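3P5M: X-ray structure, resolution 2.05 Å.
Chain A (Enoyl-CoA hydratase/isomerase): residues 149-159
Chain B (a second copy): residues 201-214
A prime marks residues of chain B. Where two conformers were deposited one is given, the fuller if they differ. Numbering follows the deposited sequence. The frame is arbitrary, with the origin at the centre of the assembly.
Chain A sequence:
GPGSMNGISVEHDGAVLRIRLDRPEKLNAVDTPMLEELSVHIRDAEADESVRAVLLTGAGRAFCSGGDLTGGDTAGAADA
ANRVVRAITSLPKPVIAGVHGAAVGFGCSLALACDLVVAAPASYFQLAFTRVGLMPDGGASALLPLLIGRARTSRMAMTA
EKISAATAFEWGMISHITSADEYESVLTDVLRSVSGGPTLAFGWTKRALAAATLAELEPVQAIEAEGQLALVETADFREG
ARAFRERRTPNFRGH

Chain A, residues 149-159: GRARTSRMAMT
Chain B, residues 201-214: AFGWTKRALAAATL

No hydrogen bond joins these two helices, although three threonines, a serine, an arginine and a lysine lie along the contact; the polar groups are largely satisfied within their own helices or elsewhere in the structure, and packing does the rest. Helix 150-159 of chain A and helix 201-213 of chain B run nearly antiparallel, at 154°, with axes 10.4 Å apart at closest approach. Register: Arg150 CA to Thr213′ CA, 7.1 Å; Ala157 CA to Thr205′ CA, 7.4 Å; Met158 CA to Phe202′ CA, 6.6 Å. Bonds from N to the O four residues back run along both helices, as from Ser154 N to Arg150 O (2.8 Å). Gly149 occupies the N-cap position at phi/psi 92/163; Thr213′ drifts to -128/-18, and Leu214′ leaves helical values at -108/21.

Thr153 and Thr205′ show the first rule: bond backward, present methyl. Thr153 OG1 (m) donates to Gly149 O at 2.8 Å, and Thr205′ OG1 (m) to Ala201′ O at 2.8 Å. Their methyls remain free to pack: Thr153 CG2 lies 3.9 Å from Leu209′ CD1, and Thr205′ CG2 lies 3.7 Å from Ala157 CB, where the small alanine points toward the partner helix.

Leu209′ (t, p) fills the middle. Leu209′ CD2 sits 4.0 Å from Arg150 CG and a tight 3.1 Å from Ser154 OG (m, in the conformer given), a contact only, since a methyl makes no hydrogen bond. Arg150 (t, t, t, chi4 -100°) offers its aliphatic stem, Arg150 CD lying 3.6 Å from Thr213′ OG1. Thr213′ OG1 (p) donates to Leu209′ O at 2.8 Å.

At the other end Met158 (m, t, t) buries the most surface, 101 Å². Met158 SD stands 4.9 Å from the Phe202′ ring centroid (m, chi2 -21°), 21° off the normal, a sulfur-aromatic contact; Met158 CG reaches Phe202′ CD1 at 3.9 Å. Beyond the sulfur, Met158 CE meets CG of Lys206′ (m, t, p, t) at 3.6 Å, apolar carbon against lysine's aliphatic stem.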

ATOM      1  N   GLY A 149      14.275  -4.235  -9.858  1.00  8.80           N
ATOM      2  CA  GLY A 149      13.983  -5.406 -10.717  1.00  8.65           C
ATOM      3  C   GLY A 149      14.064  -5.027 -12.190  1.00  8.64           C
ATOM      4  O   GLY A 149      13.982  -3.859 -12.526  1.00  8.56           O
ATOM      5  N   ARG A 150      14.164  -6.024 -13.061  1.00  8.74           N
ATOM      6  CA  ARG A 150      14.287  -5.823 -14.492  1.00  9.08           C
ATOM      7  C   ARG A 150      13.061  -5.156 -15.155  1.00  9.50           C
ATOM      8  O   ARG A 150      13.211  -4.280 -16.033  1.00  9.42           O
ATOM      9  CB  ARG A 150      14.694  -7.143 -15.166  1.00  9.29           C
ATOM     10  CG  ARG A 150      14.486  -7.203 -16.674  1.00 14.41           C
ATOM     11  CD  ARG A 150      15.041  -8.500 -17.178  1.00 23.50           C
ATOM     12  NE  ARG A 150      14.497  -8.846 -18.489  1.00 29.65           N
ATOM     13  CZ  ARG A 150      13.502  -9.715 -18.669  1.00 32.19           C
ATOM     14  NH1 ARG A 150      13.071  -9.981 -19.906  1.00 31.57           N
ATOM     15  NH2 ARG A 150      12.946 -10.325 -17.611  1.00 29.21           N
ATOM     16  N   ALA A 151      11.859  -5.539 -14.744  1.00  9.85           N
ATOM     17  CA  ALA A 151      10.647  -5.017 -15.412  1.00 10.19           C
ATOM     18  C   ALA A 151      10.477  -3.506 -15.222  1.00 10.31           C
ATOM     19  O   ALA A 151      10.262  -2.770 -16.201  1.00 11.51           O
ATOM     20  CB  ALA A 151       9.385  -5.786 -15.019  1.00  9.24           C
ATOM     21  N   ARG A 152      10.599  -3.024 -13.989  1.00 10.34           N
ATOM     22  CA  ARG A 152      10.529  -1.586 -13.761  1.00  9.94           C
ATOM     23  C   ARG A 152      11.697  -0.832 -14.364  1.00 10.22           C
ATOM     24  O   ARG A 152      11.568   0.341 -14.755  1.00  8.49           O
ATOM     25  CB  ARG A 152      10.435  -1.272 -12.297  1.00 10.21           C
ATOM     26  CG  ARG A 152       9.179  -1.725 -11.661  1.00 11.51           C
ATOM     27  CD  ARG A 152       9.540  -1.780 -10.228  1.00 14.40           C
ATOM     28  NE  ARG A 152       8.457  -1.900  -9.288  1.00 16.27           N
ATOM     29  CZ  ARG A 152       8.651  -2.508  -8.128  1.00 19.12           C
ATOM     30  NH1 ARG A 152       7.682  -2.610  -7.241  1.00 13.08           N
ATOM     31  NH2 ARG A 152       9.853  -3.042  -7.886  1.00 20.39           N
ATOM     32  N   THR A 153      12.843  -1.509 -14.470  1.00  9.86           N
ATOM     33  CA  THR A 153      13.982  -0.854 -15.114  1.00  9.57           C
ATOM     34  C   THR A 153      13.696  -0.687 -16.618  1.00  9.71           C
ATOM     35  O   THR A 153      13.924   0.395 -17.186  1.00  9.97           O
ATOM     36  CB  THR A 153      15.325  -1.586 -14.867  1.00  9.47           C
ATOM     37  OG1 THR A 153      15.532  -1.763 -13.449  1.00  8.46           O
ATOM     38  CG2 THR A 153      16.486  -0.763 -15.468  1.00  9.70           C
ATOM     39  N   SER A 154      13.204  -1.753 -17.258  1.00  9.36           N
ATOM     40  CA  SER A 154      12.821  -1.688 -18.668  0.70  9.88           C
ATOM     41  C   SER A 154      11.828  -0.572 -18.905  1.00  9.96           C
ATOM     42  O   SER A 154      11.977   0.197 -19.860  1.00  9.59           O
ATOM     43  CB  SER A 154      12.183  -2.984 -19.178  0.70  9.60           C
ATOM     44  OG  SER A 154      13.104  -4.044 -19.187  0.70 13.60           O
ATOM     45  N   ARG A 155      10.787  -0.492 -18.057  1.00  9.85           N
ATOM     46  CA  ARG A 155       9.834   0.574 -18.217  1.00 10.14           C
ATOM     47  C   ARG A 155      10.441   1.990 -18.044  1.00 10.12           C
ATOM     48  O   ARG A 155      10.197   2.853 -18.879  1.00 10.35           O
ATOM     49  CB  ARG A 155       8.634   0.406 -17.299  1.00 11.07           C
ATOM     50  CG  ARG A 155       7.581   1.525 -17.536  1.00 10.46           C
ATOM     51  CD  ARG A 155       6.399   1.327 -16.659  1.00 11.88           C
ATOM     52  NE  ARG A 155       5.508   2.503 -16.756  1.00 12.35           N
ATOM     53  CZ  ARG A 155       4.236   2.483 -16.370  1.00 13.68           C
ATOM     54  NH1 ARG A 155       3.711   1.338 -15.894  1.00 12.00           N
ATOM     55  NH2 ARG A 155       3.493   3.578 -16.474  1.00  9.47           N
ATOM     56  N   MET A 156      11.192   2.242 -16.966  1.00  9.23           N
ATOM     57  CA  MET A 156      11.884   3.548 -16.815  1.00  9.09           C
ATOM     58  C   MET A 156      12.672   3.946 -18.054  1.00  9.11           C
ATOM     59  O   MET A 156      12.580   5.100 -18.510  1.00  8.61           O
ATOM     60  CB  MET A 156      12.854   3.540 -15.646  1.00  8.93           C
ATOM     61  CG  MET A 156      12.162   3.661 -14.295  1.00 10.29           C
ATOM     62  SD  MET A 156      13.367   3.725 -12.939  1.00 12.62           S
ATOM     63  CE  MET A 156      14.043   5.364 -13.125  1.00  8.29           C
ATOM     64  N   ALA A 157      13.471   3.001 -18.554  1.00  8.55           N
ATOM     65  CA  ALA A 157      14.388   3.284 -19.670  1.00  9.88           C
ATOM     66  C   ALA A 157      13.633   3.473 -20.987  1.00 10.30           C
ATOM     67  O   ALA A 157      13.986   4.335 -21.775  1.00 10.08           O
ATOM     68  CB  ALA A 157      15.444   2.198 -19.816  1.00  8.82           C
ATOM     69  N   MET A 158      12.593   2.677 -21.207  1.00 10.16           N
ATOM     70  CA  MET A 158      11.907   2.739 -22.478  1.00 13.08           C
ATOM     71  C   MET A 158      10.837   3.837 -22.564  1.00 13.08           C
ATOM     72  O   MET A 158      10.597   4.369 -23.644  1.00 14.92           O
ATOM     73  CB  MET A 158      11.369   1.367 -22.892  1.00 12.61           C
ATOM     74  CG  MET A 158      12.473   0.366 -23.151  1.00 13.90           C
ATOM     75  SD  MET A 158      11.830  -1.195 -23.785  1.00 19.80           S
ATOM     76  CE  MET A 158      13.373  -2.120 -24.021  1.00 18.37           C
ATOM     77  N   THR A 159      10.216   4.194 -21.446  1.00 13.28           N
ATOM     78  CA  THR A 159       9.164   5.213 -21.474  1.00 14.36           C
ATOM     79  C   THR A 159       9.668   6.571 -21.002  1.00 14.28           C
ATOM     80  O   THR A 159       8.986   7.585 -21.201  1.00 14.29           O
ATOM     81  CB  THR A 159       7.946   4.813 -20.592  1.00 14.57           C
ATOM     82  OG1 THR A 159       8.348   4.811 -19.220  1.00 16.61           O
ATOM     83  CG2 THR A 159       7.471   3.443 -20.947  1.00 13.64           C
TER
ATOM     84  N   ALA B 201      18.004   2.859 -30.001  1.00 10.50           N
ATOM     85  CA  ALA B 201      18.229   3.122 -28.580  1.00 11.58           C
ATOM     86  C   ALA B 201      17.650   2.045 -27.678  1.00 11.03           C
ATOM     87  O   ALA B 201      18.300   1.667 -26.707  1.00 11.97           O
ATOM     88  CB  ALA B 201      17.731   4.534 -28.156  1.00 10.12           C
ATOM     89  N   PHE B 202      16.426   1.594 -27.999  1.00 11.23           N
ATOM     90  CA  PHE B 202      15.767   0.488 -27.315  1.00 10.92           C
ATOM     91  C   PHE B 202      16.591  -0.791 -27.414  1.00 11.17           C
ATOM     92  O   PHE B 202      16.743  -1.503 -26.427  1.00 10.82           O
ATOM     93  CB  PHE B 202      14.338   0.255 -27.853  1.00 10.57           C
ATOM     94  CG  PHE B 202      13.338   1.356 -27.502  1.00 10.92           C
ATOM     95  CD1 PHE B 202      13.560   2.225 -26.427  1.00  9.25           C
ATOM     96  CD2 PHE B 202      12.146   1.489 -28.228  1.00 11.44           C
ATOM     97  CE1 PHE B 202      12.639   3.256 -26.093  1.00 12.64           C
ATOM     98  CE2 PHE B 202      11.199   2.500 -27.893  1.00 12.64           C
ATOM     99  CZ  PHE B 202      11.442   3.378 -26.803  1.00 13.21           C
ATOM    100  N   GLY B 203      17.124  -1.086 -28.603  1.00 11.63           N
ATOM    101  CA  GLY B 203      17.954  -2.283 -28.787  1.00 11.60           C
ATOM    102  C   GLY B 203      19.253  -2.248 -27.978  1.00 11.82           C
ATOM    103  O   GLY B 203      19.653  -3.252 -27.397  1.00 12.18           O
ATOM    104  N   TRP B 204      19.921  -1.101 -27.950  1.00 11.67           N
ATOM    105  CA  TRP B 204      21.089  -0.933 -27.087  1.00 11.88           C
ATOM    106  C   TRP B 204      20.781  -1.008 -25.592  1.00 11.59           C
ATOM    107  O   TRP B 204      21.512  -1.692 -24.843  1.00 13.19           O
ATOM    108  CB  TRP B 204      21.809   0.378 -27.397  1.00 12.49           C
ATOM    109  CG  TRP B 204      22.768   0.231 -28.515  1.00 12.38           C
ATOM    110  CD1 TRP B 204      22.597   0.659 -29.796  1.00 15.25           C
ATOM    111  CD2 TRP B 204      24.044  -0.417 -28.477  1.00 13.53           C
ATOM    112  NE1 TRP B 204      23.710   0.350 -30.556  1.00 11.92           N
ATOM    113  CE2 TRP B 204      24.600  -0.323 -29.778  1.00 13.91           C
ATOM    114  CE3 TRP B 204      24.779  -1.069 -27.475  1.00  9.27           C
ATOM    115  CZ2 TRP B 204      25.855  -0.838 -30.093  1.00 15.24           C
ATOM    116  CZ3 TRP B 204      26.019  -1.581 -27.802  1.00 13.50           C
ATOM    117  CH2 TRP B 204      26.550  -1.449 -29.087  1.00 11.26           C
ATOM    118  N   THR B 205      19.732  -0.320 -25.152  1.00 11.12           N
ATOM    119  CA  THR B 205      19.197  -0.468 -23.790  1.00 11.29           C
ATOM    120  C   THR B 205      18.935  -1.940 -23.432  1.00 11.09           C
ATOM    121  O   THR B 205      19.333  -2.386 -22.353  1.00 11.03           O
ATOM    122  CB  THR B 205      17.892   0.316 -23.633  1.00 11.39           C
ATOM    123  OG1 THR B 205      18.132   1.699 -23.884  1.00 12.19           O
ATOM    124  CG2 THR B 205      17.292   0.127 -22.234  1.00 12.29           C
ATOM    125  N   LYS B 206      18.283  -2.701 -24.326  1.00 11.42           N
ATOM    126  CA  LYS B 206      18.069  -4.143 -24.054  1.00 11.22           C
ATOM    127  C   LYS B 206      19.366  -4.928 -23.907  1.00 11.32           C
ATOM    128  O   LYS B 206      19.445  -5.840 -23.047  1.00 10.21           O
ATOM    129  CB  LYS B 206      17.246  -4.850 -25.128  1.00 11.40           C
ATOM    130  CG  LYS B 206      15.802  -4.560 -25.130  1.00 11.56           C
ATOM    131  CD  LYS B 206      15.056  -5.426 -26.235  1.00 10.19           C
ATOM    132  CE  LYS B 206      15.119  -6.958 -25.980  1.00 10.87           C
ATOM    133  NZ  LYS B 206      13.931  -7.666 -26.652  1.00  8.47           N
ATOM    134  N   ARG B 207      20.365  -4.629 -24.757  1.00 10.85           N
ATOM    135  CA  ARG B 207      21.638  -5.338 -24.622  1.00 11.60           C
ATOM    136  C   ARG B 207      22.306  -5.052 -23.279  1.00 11.13           C
ATOM    137  O   ARG B 207      22.870  -5.972 -22.670  1.00 12.81           O
ATOM    138  CB  ARG B 207      22.634  -5.115 -25.801  1.00 11.88           C
ATOM    139  N   ALA B 208      22.272  -3.803 -22.822  1.00 10.49           N
ATOM    140  CA  ALA B 208      22.912  -3.461 -21.547  1.00 11.04           C
ATOM    141  C   ALA B 208      22.172  -4.135 -20.402  1.00 10.33           C
ATOM    142  O   ALA B 208      22.776  -4.678 -19.478  1.00  9.84           O
ATOM    143  CB  ALA B 208      22.970  -1.936 -21.332  1.00 10.58           C
ATOM    144  N   LEU B 209      20.847  -4.106 -20.483  1.00 11.10           N
ATOM    145  CA  LEU B 209      20.004  -4.678 -19.463  1.00 11.29           C
ATOM    146  C   LEU B 209      20.089  -6.222 -19.399  1.00 10.51           C
ATOM    147  O   LEU B 209      20.093  -6.801 -18.307  1.00 10.68           O
ATOM    148  CB  LEU B 209      18.572  -4.138 -19.603  1.00 11.46           C
ATOM    149  CG  LEU B 209      17.668  -4.520 -18.440  1.00 15.61           C
ATOM    150  CD1 LEU B 209      18.173  -3.799 -17.161  1.00 20.60           C
ATOM    151  CD2 LEU B 209      16.160  -4.178 -18.708  1.00 17.40           C
ATOM    152  N   ALA B 210      20.198  -6.880 -20.557  1.00 10.22           N
ATOM    153  CA  ALA B 210      20.444  -8.329 -20.599  1.00 10.10           C
ATOM    154  C   ALA B 210      21.785  -8.700 -19.974  1.00 10.49           C
ATOM    155  O   ALA B 210      21.883  -9.697 -19.233  1.00  8.47           O
ATOM    156  CB  ALA B 210      20.389  -8.858 -22.035  1.00  9.96           C
ATOM    157  N   ALA B 211      22.829  -7.907 -20.281  1.00 10.19           N
ATOM    158  CA  ALA B 211      24.150  -8.136 -19.667  1.00 10.40           C
ATOM    159  C   ALA B 211      24.102  -8.034 -18.142  1.00 10.08           C
ATOM    160  O   ALA B 211      24.868  -8.689 -17.428  1.00 10.49           O
ATOM    161  CB  ALA B 211      25.142  -7.131 -20.180  1.00 10.18           C
ATOM    162  N   ALA B 212      23.227  -7.175 -17.649  1.00  9.95           N
ATOM    163  CA  ALA B 212      23.129  -6.942 -16.216  1.00 10.89           C
ATOM    164  C   ALA B 212      22.275  -7.994 -15.509  1.00 10.87           C
ATOM    165  O   ALA B 212      22.393  -8.155 -14.322  1.00 12.45           O
ATOM    166  CB  ALA B 212      22.530  -5.568 -15.973  1.00 11.31           C
ATOM    167  N   THR B 213      21.371  -8.674 -16.209  1.00 11.04           N
ATOM    168  CA  THR B 213      20.339  -9.459 -15.501  1.00  9.61           C
ATOM    169  C   THR B 213      20.255 -10.906 -15.976  1.00 10.63           C
ATOM    170  O   THR B 213      19.671 -11.745 -15.289  1.00  9.20           O
ATOM    171  CB  THR B 213      18.939  -8.861 -15.703  1.00  9.88           C
ATOM    172  OG1 THR B 213      18.630  -8.882 -17.093  1.00  8.67           O
ATOM    173  CG2 THR B 213      18.842  -7.407 -15.150  1.00  8.41           C
ATOM    174  N   LEU B 214      20.809 -11.194 -17.160  1.00 11.47           N
ATOM    175  CA  LEU B 214      20.664 -12.532 -17.714  1.00 12.58           C
ATOM    176  C   LEU B 214      21.924 -13.394 -17.711  1.00 12.99           C
ATOM    177  O   LEU B 214      22.000 -14.388 -18.445  1.00 13.33           O
ATOM    178  CB  LEU B 214      20.024 -12.488 -19.101  1.00 12.70           C
ATOM    179  CG  LEU B 214      18.668 -11.791 -19.229  1.00 13.56           C
ATOM    180  CD1 LEU B 214      18.329 -11.752 -20.726  1.00 14.24           C
ATOM    181  CD2 LEU B 214      17.548 -12.462 -18.448  1.00 14.37           C
TER